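Local coordinates for periplasmic binding protein (Veillonella parvula, PDB 4LJS), which probably captures a substrate, perhaps an iron complex or cobalamin as in relatives, for delivery to a membrane ABC transporter, at residues N53-R66 and Y157-A171. Sequence-based numbering, arbitrary orientation.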
ATOM      1  N   ASN A  53       2.946   3.511  -3.306  1.00 26.46           N
ATOM      2  CA  ASN A  53       3.368   3.769  -1.922  1.00 27.91           C
ATOM      3  C   ASN A  53       4.520   4.757  -1.819  1.00 29.77           C
ATOM      4  O   ASN A  53       4.514   5.613  -0.942  1.00 31.73           O
ATOM      5  CB  ASN A  53       3.707   2.481  -1.160  1.00 33.81           C
ATOM      6  CG  ASN A  53       4.909   1.733  -1.746  1.00 33.57           C
ATOM      7  OD1 ASN A  53       5.188   1.813  -2.939  1.00 33.58           O
ATOM      8  ND2 ASN A  53       5.606   0.984  -0.900  1.00 32.42           N
ATOM      9  N   SER A  54       5.497   4.650  -2.719  1.00 26.95           N
ATOM     10  CA  SER A  54       6.627   5.577  -2.717  1.00 31.14           C
ATOM     11  C   SER A  54       6.137   6.998  -2.988  1.00 37.40           C
ATOM     12  O   SER A  54       6.478   7.935  -2.268  1.00 36.30           O
ATOM     13  CB  SER A  54       7.661   5.182  -3.775  1.00 33.33           C
ATOM     14  OG  SER A  54       7.948   3.794  -3.727  1.00 34.89           O
ATOM     15  N   ILE A  55       5.307   7.133  -4.018  1.00 29.52           N
ATOM     16  CA  ILE A  55       4.849   8.438  -4.486  1.00 28.86           C
ATOM     17  C   ILE A  55       3.931   9.130  -3.495  1.00 32.87           C
ATOM     18  O   ILE A  55       4.221  10.247  -3.056  1.00 32.06           O
ATOM     19  CB  ILE A  55       4.143   8.314  -5.849  1.00 31.33           C
ATOM     20  CG1 ILE A  55       5.100   7.676  -6.870  1.00 29.05           C
ATOM     21  CG2 ILE A  55       3.667   9.685  -6.331  1.00 31.85           C
ATOM     22  CD1 ILE A  55       4.408   7.065  -8.071  1.00 28.85           C
ATOM     23  N   GLU A  56       2.832   8.467  -3.133  1.00 27.96           N
ATOM     24  CA  GLU A  56       1.834   9.073  -2.256  1.00 28.07           C
ATOM     25  C   GLU A  56       2.298   9.289  -0.815  1.00 33.86           C
ATOM     26  O   GLU A  56       1.838  10.224  -0.154  1.00 33.09           O
ATOM     27  CB  GLU A  56       0.513   8.287  -2.276  1.00 29.78           C
ATOM     28  CG  GLU A  56      -0.343   8.577  -3.497  1.00 43.25           C
ATOM     29  CD  GLU A  56      -1.785   8.123  -3.335  1.00 46.47           C
ATOM     30  OE1 GLU A  56      -2.637   8.959  -2.950  1.00 48.72           O
ATOM     31  OE2 GLU A  56      -2.065   6.933  -3.602  1.00 45.45           O
ATOM     32  N   THR A  57       3.186   8.429  -0.314  1.00 28.05           N
ATOM     33  CA  THR A  57       3.678   8.594   1.057  1.00 27.55           C
ATOM     34  C   THR A  57       4.528   9.859   1.178  1.00 32.97           C
ATOM     35  O   THR A  57       4.377  10.630   2.125  1.00 36.30           O
ATOM     36  CB  THR A  57       4.478   7.365   1.560  1.00 35.25           C
ATOM     37  OG1 THR A  57       3.661   6.184   1.470  1.00 36.26           O
ATOM     38  CG2 THR A  57       4.925   7.563   3.015  1.00 30.18           C
ATOM     39  N   ILE A  58       5.411  10.081   0.208  1.00 30.91           N
ATOM     40  CA  ILE A  58       6.233  11.274   0.220  1.00 30.14           C
ATOM     41  C   ILE A  58       5.360  12.517   0.047  1.00 36.08           C
ATOM     42  O   ILE A  58       5.574  13.536   0.707  1.00 37.49           O
ATOM     43  CB  ILE A  58       7.336  11.216  -0.842  1.00 30.51           C
ATOM     44  CG1 ILE A  58       8.369  10.150  -0.462  1.00 28.32           C
ATOM     45  CG2 ILE A  58       7.993  12.582  -0.981  1.00 28.60           C
ATOM     46  CD1 ILE A  58       9.283   9.720  -1.628  1.00 27.96           C
ATOM     47  N   ILE A  59       4.349  12.420  -0.810  1.00 34.42           N
ATOM     48  CA  ILE A  59       3.392  13.507  -0.942  1.00 34.20           C
ATOM     49  C   ILE A  59       2.663  13.774   0.381  1.00 35.05           C
ATOM     50  O   ILE A  59       2.520  14.929   0.799  1.00 34.16           O
ATOM     51  CB  ILE A  59       2.389  13.244  -2.073  1.00 33.90           C
ATOM     52  CG1 ILE A  59       3.114  13.294  -3.432  1.00 29.77           C
ATOM     53  CG2 ILE A  59       1.263  14.254  -2.020  1.00 36.01           C
ATOM     54  CD1 ILE A  59       2.224  12.986  -4.633  1.00 30.28           C
ATOM     55  N   ALA A  60       2.238  12.707   1.053  1.00 31.71           N
ATOM     56  CA  ALA A  60       1.492  12.837   2.305  1.00 37.27           C
ATOM     57  C   ALA A  60       2.324  13.489   3.404  1.00 36.72           C
ATOM     58  O   ALA A  60       1.781  14.083   4.328  1.00 39.88           O
ATOM     59  CB  ALA A  60       0.979  11.469   2.779  1.00 34.07           C
ATOM     60  N   LEU A  61       3.641  13.355   3.307  1.00 36.87           N
ATOM     61  CA  LEU A  61       4.544  13.928   4.303  1.00 42.07           C
ATOM     62  C   LEU A  61       4.821  15.406   4.018  1.00 43.79           C
ATOM     63  O   LEU A  61       5.422  16.095   4.833  1.00 46.30           O
ATOM     64  CB  LEU A  61       5.858  13.144   4.343  1.00 34.43           C
ATOM     65  CG  LEU A  61       5.809  11.752   4.982  1.00 34.24           C
ATOM     66  CD1 LEU A  61       7.122  11.023   4.727  1.00 33.48           C
ATOM     67  CD2 LEU A  61       5.517  11.836   6.488  1.00 33.60           C
ATOM     68  N   GLY A  62       4.391  15.874   2.849  1.00 37.65           N
ATOM     69  CA  GLY A  62       4.493  17.280   2.498  1.00 44.39           C
ATOM     70  C   GLY A  62       5.644  17.592   1.563  1.00 45.63           C
ATOM     71  O   GLY A  62       5.928  18.753   1.291  1.00 42.26           O
ATOM     72  N   GLU A  63       6.305  16.558   1.057  1.00 40.45           N
ATOM     73  CA  GLU A  63       7.527  16.768   0.298  1.00 37.76           C
ATOM     74  C   GLU A  63       7.423  16.380  -1.175  1.00 35.11           C
ATOM     75  O   GLU A  63       8.418  16.012  -1.801  1.00 37.52           O
ATOM     76  CB  GLU A  63       8.712  16.072   0.980  1.00 36.73           C
ATOM     77  CG  GLU A  63       9.117  16.701   2.323  1.00 33.61           C
ATOM     78  CD  GLU A  63       9.545  18.167   2.208  1.00 45.59           C
ATOM     79  OE1 GLU A  63       9.604  18.856   3.254  1.00 47.06           O
ATOM     80  OE2 GLU A  63       9.837  18.633   1.083  1.00 48.54           O
ATOM     81  N   GLY A  64       6.216  16.494  -1.722  1.00 43.00           N
ATOM     82  CA  GLY A  64       5.955  16.207  -3.123  1.00 34.40           C
ATOM     83  C   GLY A  64       6.839  16.975  -4.090  1.00 36.45           C
ATOM     84  O   GLY A  64       7.198  16.461  -5.146  1.00 37.05           O
ATOM     85  N   ASP A  65       7.194  18.204  -3.730  1.00 35.86           N
ATOM     86  CA  ASP A  65       8.041  19.034  -4.585  1.00 42.46           C
ATOM     87  C   ASP A  65       9.416  18.433  -4.812  1.00 40.01           C
ATOM     88  O   ASP A  65      10.078  18.770  -5.780  1.00 40.66           O
ATOM     89  CB  ASP A  65       8.201  20.437  -4.002  1.00 46.56           C
ATOM     90  CG  ASP A  65       7.098  21.363  -4.426  1.00 71.06           C
ATOM     91  OD1 ASP A  65       6.481  21.096  -5.481  1.00 78.77           O
ATOM     92  OD2 ASP A  65       6.851  22.361  -3.715  1.00 84.64           O
ATOM     93  N   ARG A  66       9.851  17.552  -3.915  1.00 35.19           N
ATOM     94  CA  ARG A  66      11.187  16.972  -4.028  1.00 38.61           C
ATOM     95  C   ARG A  66      11.233  15.791  -5.001  1.00 38.59           C
ATOM     96  O   ARG A  66      12.309  15.328  -5.380  1.00 31.31           O
ATOM     97  CB  ARG A  66      11.737  16.594  -2.646  1.00 34.89           C
ATOM     98  CG  ARG A  66      11.893  17.810  -1.738  1.00 38.72           C
ATOM     99  CD  ARG A  66      12.431  17.478  -0.361  1.00 43.88           C
ATOM    100  NE  ARG A  66      12.607  18.697   0.430  1.00 45.05           N
ATOM    101  CZ  ARG A  66      13.764  19.338   0.569  1.00 42.76           C
ATOM    102  NH1 ARG A  66      14.861  18.864  -0.004  1.00 36.93           N
ATOM    103  NH2 ARG A  66      13.829  20.444   1.298  1.00 46.96           N
ATOM    104  N   TYR A 157       7.666   1.949   7.507  1.00 27.35           N
ATOM    105  CA  TYR A 157       7.929   2.512   6.192  1.00 33.51           C
ATOM    106  C   TYR A 157       7.658   4.007   6.233  1.00 32.37           C
ATOM    107  O   TYR A 157       8.495   4.820   5.844  1.00 33.93           O
ATOM    108  CB  TYR A 157       7.020   1.836   5.170  1.00 31.94           C
ATOM    109  CG  TYR A 157       7.128   2.341   3.744  1.00 32.10           C
ATOM    110  CD1 TYR A 157       8.121   1.864   2.893  1.00 31.29           C
ATOM    111  CD2 TYR A 157       6.214   3.263   3.237  1.00 28.44           C
ATOM    112  CE1 TYR A 157       8.211   2.295   1.585  1.00 35.03           C
ATOM    113  CE2 TYR A 157       6.296   3.707   1.922  1.00 27.10           C
ATOM    114  CZ  TYR A 157       7.302   3.221   1.101  1.00 37.47           C
ATOM    115  OH  TYR A 157       7.405   3.645  -0.209  1.00 32.48           O
ATOM    116  N   ILE A 158       6.487   4.362   6.744  1.00 27.97           N
ATOM    117  CA  ILE A 158       6.092   5.762   6.853  1.00 35.73           C
ATOM    118  C   ILE A 158       7.046   6.515   7.781  1.00 41.51           C
ATOM    119  O   ILE A 158       7.468   7.634   7.489  1.00 36.47           O
ATOM    120  CB  ILE A 158       4.636   5.867   7.348  1.00 31.53           C
ATOM    121  CG1 ILE A 158       3.697   5.286   6.285  1.00 34.40           C
ATOM    122  CG2 ILE A 158       4.267   7.304   7.654  1.00 26.64           C
ATOM    123  CD1 ILE A 158       2.263   5.177   6.706  1.00 33.56           C
ATOM    124  N   ARG A 159       7.410   5.869   8.883  1.00 32.09           N
ATOM    125  CA  ARG A 159       8.290   6.466   9.870  1.00 36.99           C
ATOM    126  C   ARG A 159       9.698   6.702   9.300  1.00 40.32           C
ATOM    127  O   ARG A 159      10.310   7.744   9.552  1.00 36.90           O
ATOM    128  CB  ARG A 159       8.335   5.561  11.101  1.00 37.81           C
ATOM    129  CG  ARG A 159       9.059   6.130  12.289  1.00 47.92           C
ATOM    130  CD  ARG A 159       8.864   5.232  13.512  1.00 49.61           C
ATOM    131  NE  ARG A 159       7.566   5.432  14.159  1.00 50.92           N
ATOM    132  CZ  ARG A 159       6.648   4.483  14.327  1.00 52.03           C
ATOM    133  NH1 ARG A 159       6.872   3.251  13.890  1.00 48.92           N
ATOM    134  NH2 ARG A 159       5.505   4.763  14.945  1.00 52.22           N
ATOM    135  N   ASP A 160      10.205   5.741   8.530  1.00 35.93           N
ATOM    136  CA  ASP A 160      11.522   5.869   7.898  1.00 36.40           C
ATOM    137  C   ASP A 160      11.560   7.038   6.915  1.00 34.96           C
ATOM    138  O   ASP A 160      12.490   7.841   6.920  1.00 35.10           O
ATOM    139  CB  ASP A 160      11.897   4.588   7.155  1.00 36.30           C
ATOM    140  CG  ASP A 160      12.300   3.466   8.086  1.00 42.06           C
ATOM    141  OD1 ASP A 160      12.653   3.754   9.251  1.00 38.61           O
ATOM    142  OD2 ASP A 160      12.274   2.294   7.646  1.00 41.65           O
ATOM    143  N   LEU A 161      10.550   7.124   6.060  1.00 31.71           N
ATOM    144  CA  LEU A 161      10.483   8.222   5.112  1.00 35.06           C
ATOM    145  C   LEU A 161      10.362   9.545   5.869  1.00 38.73           C
ATOM    146  O   LEU A 161      10.991  10.530   5.503  1.00 39.71           O
ATOM    147  CB  LEU A 161       9.345   8.012   4.112  1.00 33.75           C
ATOM    148  CG  LEU A 161       9.636   6.884   3.107  1.00 36.80           C
ATOM    149  CD1 LEU A 161       8.436   6.591   2.216  1.00 30.40           C
ATOM    150  CD2 LEU A 161      10.862   7.217   2.252  1.00 37.77           C
ATOM    151  N   GLY A 162       9.583   9.548   6.948  1.00 37.08           N
ATOM    152  CA  GLY A 162       9.504  10.706   7.821  1.00 31.57           C
ATOM    153  C   GLY A 162      10.860  11.177   8.326  1.00 36.07           C
ATOM    154  O   GLY A 162      11.149  12.373   8.319  1.00 34.83           O
ATOM    155  N   ARG A 163      11.704  10.243   8.761  1.00 34.12           N
ATOM    156  CA  ARG A 163      13.047  10.602   9.217  1.00 38.65           C
ATOM    157  C   ARG A 163      13.915  11.134   8.070  1.00 42.82           C
ATOM    158  O   ARG A 163      14.652  12.107   8.234  1.00 45.79           O
ATOM    159  CB  ARG A 163      13.747   9.416   9.887  1.00 40.03           C
ATOM    160  CG  ARG A 163      13.100   8.921  11.163  1.00 45.66           C
ATOM    161  CD  ARG A 163      13.922   7.792  11.782  1.00 53.96           C
ATOM    162  NE  ARG A 163      15.226   8.262  12.250  1.00 61.95           N
ATOM    163  CZ  ARG A 163      16.298   7.488  12.396  1.00 69.18           C
ATOM    164  NH1 ARG A 163      16.232   6.195  12.100  1.00 69.43           N
ATOM    165  NH2 ARG A 163      17.441   8.007  12.832  1.00 74.28           N
ATOM    166  N   ILE A 164      13.830  10.487   6.914  1.00 41.17           N
ATOM    167  CA  ILE A 164      14.612  10.898   5.754  1.00 39.71           C
ATOM    168  C   ILE A 164      14.272  12.332   5.326  1.00 40.11           C
ATOM    169  O   ILE A 164      15.164  13.113   5.003  1.00 35.57           O
ATOM    170  CB  ILE A 164      14.439   9.904   4.577  1.00 38.03           C
ATOM    171  CG1 ILE A 164      15.078   8.555   4.922  1.00 38.63           C
ATOM    172  CG2 ILE A 164      15.049  10.459   3.289  1.00 28.13           C
ATOM    173  CD1 ILE A 164      14.907   7.492   3.838  1.00 36.03           C
ATOM    174  N   PHE A 165      12.991  12.690   5.370  1.00 37.98           N
ATOM    175  CA  PHE A 165      12.549  14.002   4.897  1.00 32.91           C
ATOM    176  C   PHE A 165      12.352  15.048   5.974  1.00 31.25           C
ATOM    177  O   PHE A 165      11.747  16.091   5.717  1.00 39.50           O
ATOM    178  CB  PHE A 165      11.271  13.861   4.075  1.00 35.55           C
ATOM    179  CG  PHE A 165      11.496  13.217   2.749  1.00 35.78           C
ATOM    180  CD1 PHE A 165      11.888  13.970   1.669  1.00 34.96           C
ATOM    181  CD2 PHE A 165      11.368  11.850   2.599  1.00 36.01           C
ATOM    182  CE1 PHE A 165      12.120  13.378   0.446  1.00 39.53           C
ATOM    183  CE2 PHE A 165      11.597  11.253   1.382  1.00 37.50           C
ATOM    184  CZ  PHE A 165      11.979  12.015   0.303  1.00 32.63           C
ATOM    185  N   ASN A 166      12.875  14.773   7.166  1.00 34.30           N
ATOM    186  CA  ASN A 166      12.629  15.605   8.343  1.00 43.26           C
ATOM    187  C   ASN A 166      11.146  15.945   8.542  1.00 48.40           C
ATOM    188  O   ASN A 166      10.788  17.096   8.805  1.00 48.34           O
ATOM    189  CB  ASN A 166      13.467  16.887   8.301  1.00 47.83           C
ATOM    190  CG  ASN A 166      13.564  17.553   9.661  1.00 51.68           C
ATOM    191  OD1 ASN A 166      13.632  16.875  10.685  1.00 56.80           O
ATOM    192  ND2 ASN A 166      13.550  18.880   9.679  1.00 50.36           N
ATOM    193  N   ARG A 167      10.287  14.940   8.394  1.00 43.29           N
ATOM    194  CA  ARG A 167       8.850  15.121   8.576  1.00 42.15           C
ATOM    195  C   ARG A 167       8.362  14.136   9.625  1.00 39.56           C
ATOM    196  O   ARG A 167       7.412  13.388   9.405  1.00 44.52           O
ATOM    197  CB  ARG A 167       8.095  14.914   7.255  1.00 33.01           C
ATOM    198  CG  ARG A 167       8.363  15.987   6.198  1.00 32.93           C
ATOM    199  CD  ARG A 167       7.767  17.336   6.579  1.00 37.29           C
ATOM    200  NE  ARG A 167       7.915  18.307   5.499  1.00 51.28           N
ATOM    201  CZ  ARG A 167       7.171  19.401   5.371  1.00 53.17           C
ATOM    202  NH1 ARG A 167       6.223  19.659   6.262  1.00 45.40           N
ATOM    203  NH2 ARG A 167       7.370  20.233   4.353  1.00 50.25           N
ATOM    204  N   ASN A 168       9.031  14.137  10.769  1.00 39.21           N
ATOM    205  CA  ASN A 168       8.730  13.185  11.827  1.00 46.37           C
ATOM    206  C   ASN A 168       7.377  13.444  12.460  1.00 45.05           C
ATOM    207  O   ASN A 168       6.621  12.512  12.719  1.00 49.11           O
ATOM    208  CB  ASN A 168       9.839  13.204  12.880  1.00 41.61           C
ATOM    209  CG  ASN A 168      11.182  12.869  12.287  1.00 47.38           C
ATOM    210  OD1 ASN A 168      11.408  11.738  11.849  1.00 50.23           O
ATOM    211  ND2 ASN A 168      12.079  13.853  12.236  1.00 49.43           N
HETATM  212  N   MSE A 169       7.071  14.714  12.702  1.00 41.64           N
HETATM  213  CA  MSE A 169       5.782  15.078  13.269  1.00 46.97           C
HETATM  214  C   MSE A 169       4.632  14.642  12.351  1.00 44.85           C
HETATM  215  O   MSE A 169       3.644  14.069  12.807  1.00 40.83           O
HETATM  216  CB  MSE A 169       5.724  16.576  13.544  1.00 52.99           C
HETATM  217  CG  MSE A 169       4.473  16.997  14.280  1.00 66.49           C
HETATM  218 SE   MSE A 169       3.304  18.093  13.182  0.56122.67          SE
HETATM  219  CE  MSE A 169       4.126  19.818  13.548  1.00 62.34           C
ATOM    220  N   GLU A 170       4.780  14.889  11.054  1.00 39.30           N
ATOM    221  CA  GLU A 170       3.752  14.511  10.093  1.00 38.81           C
ATOM    222  C   GLU A 170       3.597  12.989  10.014  1.00 37.98           C
ATOM    223  O   GLU A 170       2.482  12.469   9.940  1.00 36.78           O
ATOM    224  CB  GLU A 170       4.061  15.105   8.712  1.00 43.00           C
ATOM    225  CG  GLU A 170       3.969  16.641   8.643  1.00 46.42           C
ATOM    226  CD  GLU A 170       5.228  17.367   9.136  1.00 50.43           C
ATOM    227  OE1 GLU A 170       6.106  16.729   9.750  1.00 49.62           O
ATOM    228  OE2 GLU A 170       5.339  18.591   8.902  1.00 56.01           O
ATOM    229  N   ALA A 171       4.717  12.276  10.043  1.00 37.40           N
ATOM    230  CA  ALA A 171       4.687  10.817  10.006  1.00 34.93           C
ATOM    231  C   ALA A 171       3.964  10.238  11.222  1.00 39.00           C
ATOM    232  O   ALA A 171       3.125   9.344  11.090  1.00 38.86           O
ATOM    233  CB  ALA A 171       6.103  10.256   9.899  1.00 30.62           C
TER
HETATM  234  O   HOH W   1       8.583   1.932  -1.959  1.00 31.37           O
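L61 and R167 meet where two Schellman-capped helix ends come together in the N-terminal lobe of a periplasmic binding protein fold. Helices 53-60 and 157-164 cross at -57° with axes 10.2 Å apart, on one flank of the parallel sheet; I58 and F165 both also touch V47 of its strand 47-50.

Apolar packing centres on L61. Its CD1 lies 3.6 Å from G162 N and CD2 3.8 Å from A171 CB, so the two methyls reach into the angle between the last turn of helix 151-164 and the first of helix 168-188. I58 CG2 stands over one face of the F165 ring, offset toward the rim; R66 CD comes to that ring's edge.

At the other end, water 1 donates to S54 OG and hydrogen-bonds Y157 OH (2.7 Å); S54 OG also pairs with M50 O. The T57 hydroxyl, at the Y157 ring edge, donates to N53 O.

The charged network runs R66-E63-R167-E170. A bend at chi2 (-69°) folds R167 across L61 O, which lies over one guanidinium face. R66 NH1 and NH2 bond P44 O and V16 O, and its NE meets E63 OE2 from above the carboxylate plane. R167 NE and NH2 grip E63 side-on, both converging on OE1, at 2.9 Å and 2.8 Å.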